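PDB 4ITM: tetraacyldisaccharide 4'-kinase, which probably transfers the gamma-phosphate of ATP to the 4'-position of a tetraacyldisaccharide 1-phosphate, forming lipid IVA in lipid A biosynthesis. Local coordinates for residues N43-G48 with L154-D159; V184-E189 with F202-E207. All coordinates share one frame; numbering follows the deposited sequence.

Contact 1 (N43-G48 with L154-D159); sequences NLSVGG and LLKKKD. With ATP (adenosine-5'-triphosphate), chain B.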
loop_
_atom_site.group_PDB
_atom_site.type_symbol
_atom_site.label_atom_id
_atom_site.label_comp_id
_atom_site.label_asym_id
_atom_site.label_seq_id
_atom_site.Cartn_x
_atom_site.Cartn_y
_atom_site.Cartn_z
ATOM N N ASN A 43 7.223 -2.054 5.499
ATOM C CA ASN A 43 6.891 -2.198 6.909
ATOM C C ASN A 43 7.333 -3.523 7.500
ATOM O O ASN A 43 7.640 -4.486 6.782
ATOM C CB ASN A 43 5.415 -1.930 7.197
ATOM C CG ASN A 43 4.529 -3.026 6.715
ATOM O OD1 ASN A 43 4.835 -3.682 5.730
ATOM N ND2 ASN A 43 3.411 -3.232 7.395
ATOM N N LEU A 44 7.343 -3.556 8.823
ATOM C CA LEU A 44 7.798 -4.710 9.578
ATOM C C LEU A 44 6.684 -5.703 9.834
ATOM O O LEU A 44 6.923 -6.795 10.344
ATOM C CB LEU A 44 8.371 -4.256 10.923
ATOM C CG LEU A 44 9.600 -3.362 10.861
ATOM C CD1 LEU A 44 10.071 -3.037 12.270
ATOM C CD2 LEU A 44 10.713 -4.042 10.049
ATOM N N SER A 45 5.463 -5.324 9.489
ATOM C CA SER A 45 4.318 -6.144 9.842
ATOM C C SER A 45 3.736 -6.864 8.626
ATOM O O SER A 45 3.923 -6.425 7.489
ATOM C CB SER A 45 3.235 -5.277 10.490
ATOM O OG SER A 45 2.117 -6.081 10.842
ATOM N N VAL A 46 3.039 -7.971 8.871
ATOM C CA VAL A 46 2.237 -8.612 7.829
ATOM C C VAL A 46 0.859 -7.960 7.713
ATOM O O VAL A 46 0.143 -8.195 6.746
ATOM C CB VAL A 46 2.032 -10.116 8.077
ATOM C CG1 VAL A 46 3.327 -10.879 7.840
ATOM C CG2 VAL A 46 1.495 -10.356 9.479
ATOM N N GLY A 47 0.487 -7.157 8.706
ATOM C CA GLY A 47 -0.742 -6.380 8.638
ATOM C C GLY A 47 -0.483 -5.025 8.003
ATOM O O GLY A 47 0.677 -4.620 7.828
ATOM N N GLY A 48 -1.553 -4.310 7.663
ATOM C CA GLY A 48 -1.413 -3.026 6.989
ATOM C C GLY A 48 -0.763 -1.963 7.863
ATOM O O GLY A 48 -0.978 -1.921 9.070
ATOM N N LEU A 154 7.475 2.314 7.216
ATOM C CA LEU A 154 6.236 2.707 7.886
ATOM C C LEU A 154 6.120 1.932 9.178
ATOM O O LEU A 154 6.348 0.731 9.219
ATOM C CB LEU A 154 5.006 2.393 7.036
ATOM C CG LEU A 154 4.986 2.843 5.577
ATOM C CD1 LEU A 154 3.751 2.309 4.920
ATOM C CD2 LEU A 154 5.023 4.343 5.474
ATOM N N LEU A 155 5.705 2.618 10.224
ATOM C CA LEU A 155 5.639 2.031 11.540
ATOM C C LEU A 155 4.362 2.530 12.187
ATOM O O LEU A 155 4.093 3.737 12.184
ATOM C CB LEU A 155 6.852 2.504 12.344
ATOM C CG LEU A 155 7.447 1.561 13.374
ATOM C CD1 LEU A 155 7.883 0.277 12.709
ATOM C CD2 LEU A 155 8.615 2.252 14.041
ATOM N N LYS A 156 3.566 1.608 12.722
ATOM C CA LYS A 156 2.401 1.985 13.517
ATOM C C LYS A 156 2.661 1.581 14.961
ATOM O O LYS A 156 3.455 0.671 15.214
ATOM C CB LYS A 156 1.117 1.335 12.990
ATOM C CG LYS A 156 1.127 -0.189 12.945
ATOM C CD LYS A 156 -0.219 -0.720 12.440
ATOM C CE LYS A 156 -0.247 -2.240 12.342
ATOM N NZ LYS A 156 0.797 -2.756 11.413
ATOM N N LYS A 157 2.021 2.274 15.900
ATOM C CA LYS A 157 2.261 2.047 17.327
ATOM C C LYS A 157 2.199 0.566 17.700
ATOM O O LYS A 157 3.033 0.065 18.453
ATOM C CB LYS A 157 1.261 2.840 18.172
ATOM C CG LYS A 157 1.479 2.718 19.671
ATOM C CD LYS A 157 0.241 3.179 20.442
ATOM C CE LYS A 157 0.497 3.232 21.957
ATOM N NZ LYS A 157 -0.703 3.736 22.691
ATOM N N LYS A 158 1.213 -0.125 17.145
ATOM C CA LYS A 158 0.996 -1.554 17.373
ATOM C C LYS A 158 2.217 -2.436 17.044
ATOM O O LYS A 158 2.465 -3.451 17.709
ATOM C CB LYS A 158 -0.227 -1.988 16.555
ATOM C CG LYS A 158 -0.612 -3.442 16.670
ATOM C CD LYS A 158 -1.838 -3.719 15.817
ATOM C CE LYS A 158 -2.118 -5.211 15.713
ATOM N NZ LYS A 158 -3.325 -5.486 14.885
ATOM N N ASP A 159 2.981 -2.049 16.025
ATOM C CA ASP A 159 4.192 -2.789 15.658
ATOM C C ASP A 159 5.156 -2.855 16.829
ATOM O O ASP A 159 5.833 -3.867 17.034
ATOM C CB ASP A 159 4.902 -2.121 14.478
ATOM C CG ASP A 159 4.047 -2.077 13.243
ATOM O OD1 ASP A 159 3.143 -2.927 13.134
ATOM O OD2 ASP A 159 4.281 -1.207 12.383
HETATM P PG ATP B . -2.722 -1.076 2.851
HETATM O O1G ATP B . -1.709 -1.881 3.614
HETATM O O2G ATP B . -2.174 -0.030 1.916
HETATM O O3G ATP B . -3.830 -1.902 2.234
HETATM P PB ATP B . -3.970 -0.648 5.405
HETATM O O1B ATP B . -2.972 -0.255 6.472
HETATM O O2B ATP B . -4.421 -2.080 5.346
HETATM O O3B ATP B . -3.500 -0.172 3.940
HETATM P PA ATP B . -5.499 1.833 5.469
HETATM O O1A ATP B . -6.305 2.084 6.717
HETATM O O2A ATP B . -4.248 2.636 5.248
HETATM O O3A ATP B . -5.293 0.237 5.562
HETATM O "O5'" ATP B . -6.471 2.015 4.184
HETATM C "C5'" ATP B . -7.481 1.029 3.927
HETATM C "C4'" ATP B . -7.654 0.741 2.434
HETATM O "O4'" ATP B . -8.183 1.871 1.727
HETATM C "C3'" ATP B . -6.344 0.376 1.751
HETATM O "O3'" ATP B . -6.102 -1.033 1.838
HETATM C "C2'" ATP B . -6.524 0.905 0.329
HETATM O "O2'" ATP B . -7.252 -0.016 -0.489
HETATM C "C1'" ATP B . -7.475 2.075 0.497
HETATM N N9 ATP B . -6.783 3.373 0.659
HETATM C C8 ATP B . -5.585 3.581 1.245
HETATM N N7 ATP B . -5.267 4.892 1.260
HETATM C C5 ATP B . -6.296 5.549 0.674
HETATM C C6 ATP B . -6.610 6.962 0.367
HETATM N N6 ATP B . -5.740 7.954 0.698
HETATM N N1 ATP B . -7.789 7.215 -0.260
HETATM C C2 ATP B . -8.662 6.233 -0.578
HETATM N N3 ATP B . -8.444 4.930 -0.330
HETATM C C4 ATP B . -7.296 4.543 0.287
HETATM O O HOH W 1 6.229 -1.564 10.373
HETATM O O HOH W 2 -0.178 -5.402 12.205
#

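Contact 2 (V184-E189 with F202-E207); sequences VLTYQE and FKMFRE. With ATP (adenosine-5'-triphosphate), chain B.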
loop_
_atom_site.group_PDB
_atom_site.type_symbol
_atom_site.label_atom_id
_atom_site.label_comp_id
_atom_site.label_asym_id
_atom_site.label_seq_id
_atom_site.Cartn_x
_atom_site.Cartn_y
_atom_site.Cartn_z
ATOM N N VAL A 184 8.061 6.786 8.827
ATOM C CA VAL A 184 6.768 7.436 8.701
ATOM C C VAL A 184 5.861 6.782 9.721
ATOM O O VAL A 184 5.640 5.573 9.671
ATOM C CB VAL A 184 6.199 7.283 7.278
ATOM C CG1 VAL A 184 4.804 7.900 7.182
ATOM C CG2 VAL A 184 7.147 7.931 6.282
ATOM N N LEU A 185 5.379 7.563 10.680
ATOM C CA LEU A 185 4.565 6.998 11.749
ATOM C C LEU A 185 3.095 7.023 11.343
ATOM O O LEU A 185 2.525 8.093 11.103
ATOM C CB LEU A 185 4.798 7.753 13.059
ATOM C CG LEU A 185 6.267 7.849 13.497
ATOM C CD1 LEU A 185 6.381 8.414 14.909
ATOM C CD2 LEU A 185 6.985 6.503 13.407
ATOM N N THR A 186 2.494 5.839 11.258
ATOM C CA THR A 186 1.152 5.697 10.702
ATOM C C THR A 186 0.093 5.234 11.696
ATOM O O THR A 186 0.379 4.972 12.870
ATOM C CB THR A 186 1.129 4.730 9.504
ATOM O OG1 THR A 186 1.366 3.393 9.961
ATOM C CG2 THR A 186 2.184 5.127 8.474
ATOM N N TYR A 187 -1.136 5.136 11.196
ATOM C CA TYR A 187 -2.311 4.888 12.026
ATOM C C TYR A 187 -2.475 5.951 13.129
ATOM O O TYR A 187 -2.932 5.658 14.224
ATOM C CB TYR A 187 -2.291 3.462 12.587
ATOM C CG TYR A 187 -2.718 2.418 11.574
ATOM C CD1 TYR A 187 -2.022 2.250 10.373
ATOM C CD2 TYR A 187 -3.824 1.608 11.811
ATOM C CE1 TYR A 187 -2.424 1.299 9.431
ATOM C CE2 TYR A 187 -4.232 0.653 10.889
ATOM C CZ TYR A 187 -3.531 0.499 9.707
ATOM O OH TYR A 187 -3.948 -0.451 8.809
ATOM N N GLN A 188 -2.110 7.192 12.814
ATOM C CA GLN A 188 -2.206 8.297 13.764
ATOM C C GLN A 188 -3.657 8.594 14.139
ATOM O O GLN A 188 -3.952 8.920 15.284
ATOM C CB GLN A 188 -1.567 9.560 13.183
ATOM C CG GLN A 188 -0.052 9.463 12.962
ATOM C CD GLN A 188 0.712 9.422 14.273
ATOM O OE1 GLN A 188 0.190 9.817 15.310
ATOM N NE2 GLN A 188 1.948 8.929 14.234
ATOM N N GLU A 189 -4.553 8.474 13.162
ATOM C CA GLU A 189 -5.960 8.796 13.355
ATOM C C GLU A 189 -6.570 7.973 14.502
ATOM O O GLU A 189 -7.239 8.517 15.379
ATOM C CB GLU A 189 -6.748 8.593 12.044
ATOM C CG GLU A 189 -6.187 9.339 10.818
ATOM C CD GLU A 189 -5.137 8.541 10.036
ATOM O OE1 GLU A 189 -4.540 9.110 9.097
ATOM O OE2 GLU A 189 -4.912 7.351 10.344
ATOM N N PHE A 202 8.370 11.230 10.387
ATOM C CA PHE A 202 7.243 12.013 9.904
ATOM C C PHE A 202 5.939 11.306 10.237
ATOM O O PHE A 202 5.768 10.131 9.914
ATOM C CB PHE A 202 7.352 12.197 8.375
ATOM C CG PHE A 202 8.712 12.664 7.919
ATOM C CD1 PHE A 202 9.720 11.745 7.654
ATOM C CD2 PHE A 202 8.992 14.020 7.792
ATOM C CE1 PHE A 202 10.989 12.171 7.263
ATOM C CE2 PHE A 202 10.256 14.458 7.389
ATOM C CZ PHE A 202 11.259 13.527 7.124
ATOM N N LYS A 203 5.014 12.018 10.871
ATOM C CA LYS A 203 3.677 11.474 11.091
ATOM C C LYS A 203 2.814 11.616 9.834
ATOM O O LYS A 203 2.772 12.674 9.213
ATOM C CB LYS A 203 2.979 12.168 12.261
ATOM C CG LYS A 203 3.654 12.003 13.623
ATOM C CD LYS A 203 2.706 12.489 14.719
ATOM C CE LYS A 203 3.423 12.760 16.018
ATOM N NZ LYS A 203 2.522 13.466 16.987
ATOM N N MET A 204 2.119 10.544 9.478
ATOM C CA MET A 204 1.201 10.548 8.350
ATOM C C MET A 204 -0.254 10.700 8.828
ATOM O O MET A 204 -0.665 10.064 9.808
ATOM C CB MET A 204 1.353 9.247 7.553
ATOM C CG MET A 204 0.431 9.164 6.345
ATOM S SD MET A 204 0.725 7.744 5.278
ATOM C CE MET A 204 -0.281 6.506 6.087
ATOM N N PHE A 205 -1.022 11.539 8.134
ATOM C CA PHE A 205 -2.456 11.702 8.406
ATOM C C PHE A 205 -3.270 11.590 7.130
ATOM O O PHE A 205 -2.814 11.990 6.049
ATOM C CB PHE A 205 -2.773 13.056 9.063
ATOM C CG PHE A 205 -2.132 13.244 10.402
ATOM C CD1 PHE A 205 -0.826 13.716 10.502
ATOM C CD2 PHE A 205 -2.822 12.933 11.564
ATOM C CE1 PHE A 205 -0.225 13.891 11.737
ATOM C CE2 PHE A 205 -2.227 13.096 12.810
ATOM C CZ PHE A 205 -0.925 13.576 12.895
ATOM N N ARG A 206 -4.475 11.050 7.263
ATOM C CA ARG A 206 -5.416 11.015 6.157
ATOM C C ARG A 206 -6.593 11.921 6.484
ATOM O O ARG A 206 -6.996 12.025 7.641
ATOM C CB ARG A 206 -5.916 9.588 5.894
ATOM C CG ARG A 206 -5.062 8.773 4.924
ATOM C CD ARG A 206 -3.703 8.411 5.528
ATOM N NE ARG A 206 -3.854 7.637 6.759
ATOM C CZ ARG A 206 -4.098 6.329 6.800
ATOM N NH1 ARG A 206 -4.220 5.624 5.675
ATOM N NH2 ARG A 206 -4.214 5.721 7.969
ATOM N N GLU A 207 -7.144 12.576 5.462
ATOM C CA GLU A 207 -8.336 13.393 5.639
ATOM C C GLU A 207 -9.297 13.188 4.471
ATOM O O GLU A 207 -8.887 13.137 3.308
ATOM C CB GLU A 207 -7.972 14.874 5.758
ATOM C CG GLU A 207 -7.149 15.222 6.983
ATOM C CD GLU A 207 -6.640 16.654 6.961
ATOM O OE1 GLU A 207 -6.726 17.309 5.900
ATOM O OE2 GLU A 207 -6.153 17.124 8.009
HETATM P PG ATP B . -2.722 -1.076 2.851
HETATM O O1G ATP B . -1.709 -1.881 3.614
HETATM O O2G ATP B . -2.174 -0.030 1.916
HETATM O O3G ATP B . -3.830 -1.902 2.234
HETATM P PB ATP B . -3.970 -0.648 5.405
HETATM O O1B ATP B . -2.972 -0.255 6.472
HETATM O O2B ATP B . -4.421 -2.080 5.346
HETATM O O3B ATP B . -3.500 -0.172 3.940
HETATM P PA ATP B . -5.499 1.833 5.469
HETATM O O1A ATP B . -6.305 2.084 6.717
HETATM O O2A ATP B . -4.248 2.636 5.248
HETATM O O3A ATP B . -5.293 0.237 5.562
HETATM O "O5'" ATP B . -6.471 2.015 4.184
HETATM C "C5'" ATP B . -7.481 1.029 3.927
HETATM C "C4'" ATP B . -7.654 0.741 2.434
HETATM O "O4'" ATP B . -8.183 1.871 1.727
HETATM C "C3'" ATP B . -6.344 0.376 1.751
HETATM O "O3'" ATP B . -6.102 -1.033 1.838
HETATM C "C2'" ATP B . -6.524 0.905 0.329
HETATM O "O2'" ATP B . -7.252 -0.016 -0.489
HETATM C "C1'" ATP B . -7.475 2.075 0.497
HETATM N N9 ATP B . -6.783 3.373 0.659
HETATM C C8 ATP B . -5.585 3.581 1.245
HETATM N N7 ATP B . -5.267 4.892 1.260
HETATM C C5 ATP B . -6.296 5.549 0.674
HETATM C C6 ATP B . -6.610 6.962 0.367
HETATM N N6 ATP B . -5.740 7.954 0.698
HETATM N N1 ATP B . -7.789 7.215 -0.260
HETATM C C2 ATP B . -8.662 6.233 -0.578
HETATM N N3 ATP B . -8.444 4.930 -0.330
HETATM C C4 ATP B . -7.296 4.543 0.287
HETATM O O HOH W 3 -1.853 7.676 9.839
#

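Contact 1 (N43-G48 with L154-D159)
Lys156 reaches across to the P-loop, the phosphate-binding turn between strand 38-43 and helix 51-61, and donates from NZ to Gly48 O at 3.1 Å, coming from above the carbonyl plane. Gly48 suits its place because a CB there would collide with the ATP beta-phosphate. The same ammonium forms a salt bridge with Asp159 OD1, 2.9 Å from NZ, meeting that oxygen on its syn side. Water 2 joins NZ to Ser45 OG, and Ser49 OG of the same turn is a further partner. A long, flexible lysine can reach this cluster of oxygens; here the chain runs straight until a bend at its last torsion (chi4 -60°) turns NZ in among them. A methionine in its place would probably leave Gly48 O without this donor and the Asp159 carboxylate without its counter-charge. Behind this first shell, Asp159 OD2 accepts from Lys156 N at 2.9 Å, with the carboxylate turned so that the donor lies above its plane. Ser45 shapes the loop through an ST turn, OG accepting from Gly47 N. To one flank, Leu44 CD1 packs 4.0 Å from Leu155 CD1. Water 1 accepts a hydrogen bond from Leu44 N and donates to Leu154 O and Asp159 OD2.

Contact 2 (V184-E189 with F202-E207)
The wall of the ATP site beside the alpha- and beta-phosphates pairs the charges of Glu189 and Arg206. Arg206 grips the carboxylate side-on, NE to Glu189 OE1 at 2.8 Å and NH2 to Glu189 OE2 at 3.0 Å, the two planes 50° apart. Glu189 OE1 also takes Arg206 N on its anti lone pair, so one oxygen holds both backbone and side chain. Bends at chi2 and chi3 fold the arginine back over Met204, whose CE lies against one face of the guanidinium, while NH1 donates to ATP O2A, 3.0 Å away and in the guanidinium plane. Tyr187 OH donates to ATP O1B at 2.5 Å, with the phosphate oxygen at the ring edge, in its plane. Behind them, strands 182-186 and 201-212 pair in parallel as neighbours in the P-loop NTPase-type sheet: Leu185 N donates to Phe202 O, and Leu185 O accepts from Met204 N, nearly straight (177°). Unbranched, flexible Met204 fits the buried side, its CB 3.7 Å from Val184 CG1 and its CE against Thr186 CG2. Gln188 crosses the aliphatic stem of Lys203 at about a right angle, and Gln188 CG sits over one face of the Phe205 ring, offset toward the rim.

Overall arrangement
Contacts 1 and 2 follow one another along the chain and lie with centres about 12 Å apart, joined where strand 150-156 runs beside strand 182-186. There Thr186 N probably donates to Leu155 O at 2.8 Å. Leu155 N probably donates to Val184 O at 3.0 Å, and Leu154 CD2 packs 3.6 Å from Val184 CB. Both contacts touch the triphosphate. Residues 45-48 lead into the rest of the P-loop, where Gly50 and Thr52 are hydrogen-bonded to ATP, as is Ser53 just beyond; Gly48 only lies close to it. Residues 184-189 and 202-207 supply a tyrosine and an arginine. The two groups pack together where Gly48 O lies 3.3 Å from Tyr187 OH. Thr186 OG1 is hydrogen-bonded to Ser49 O.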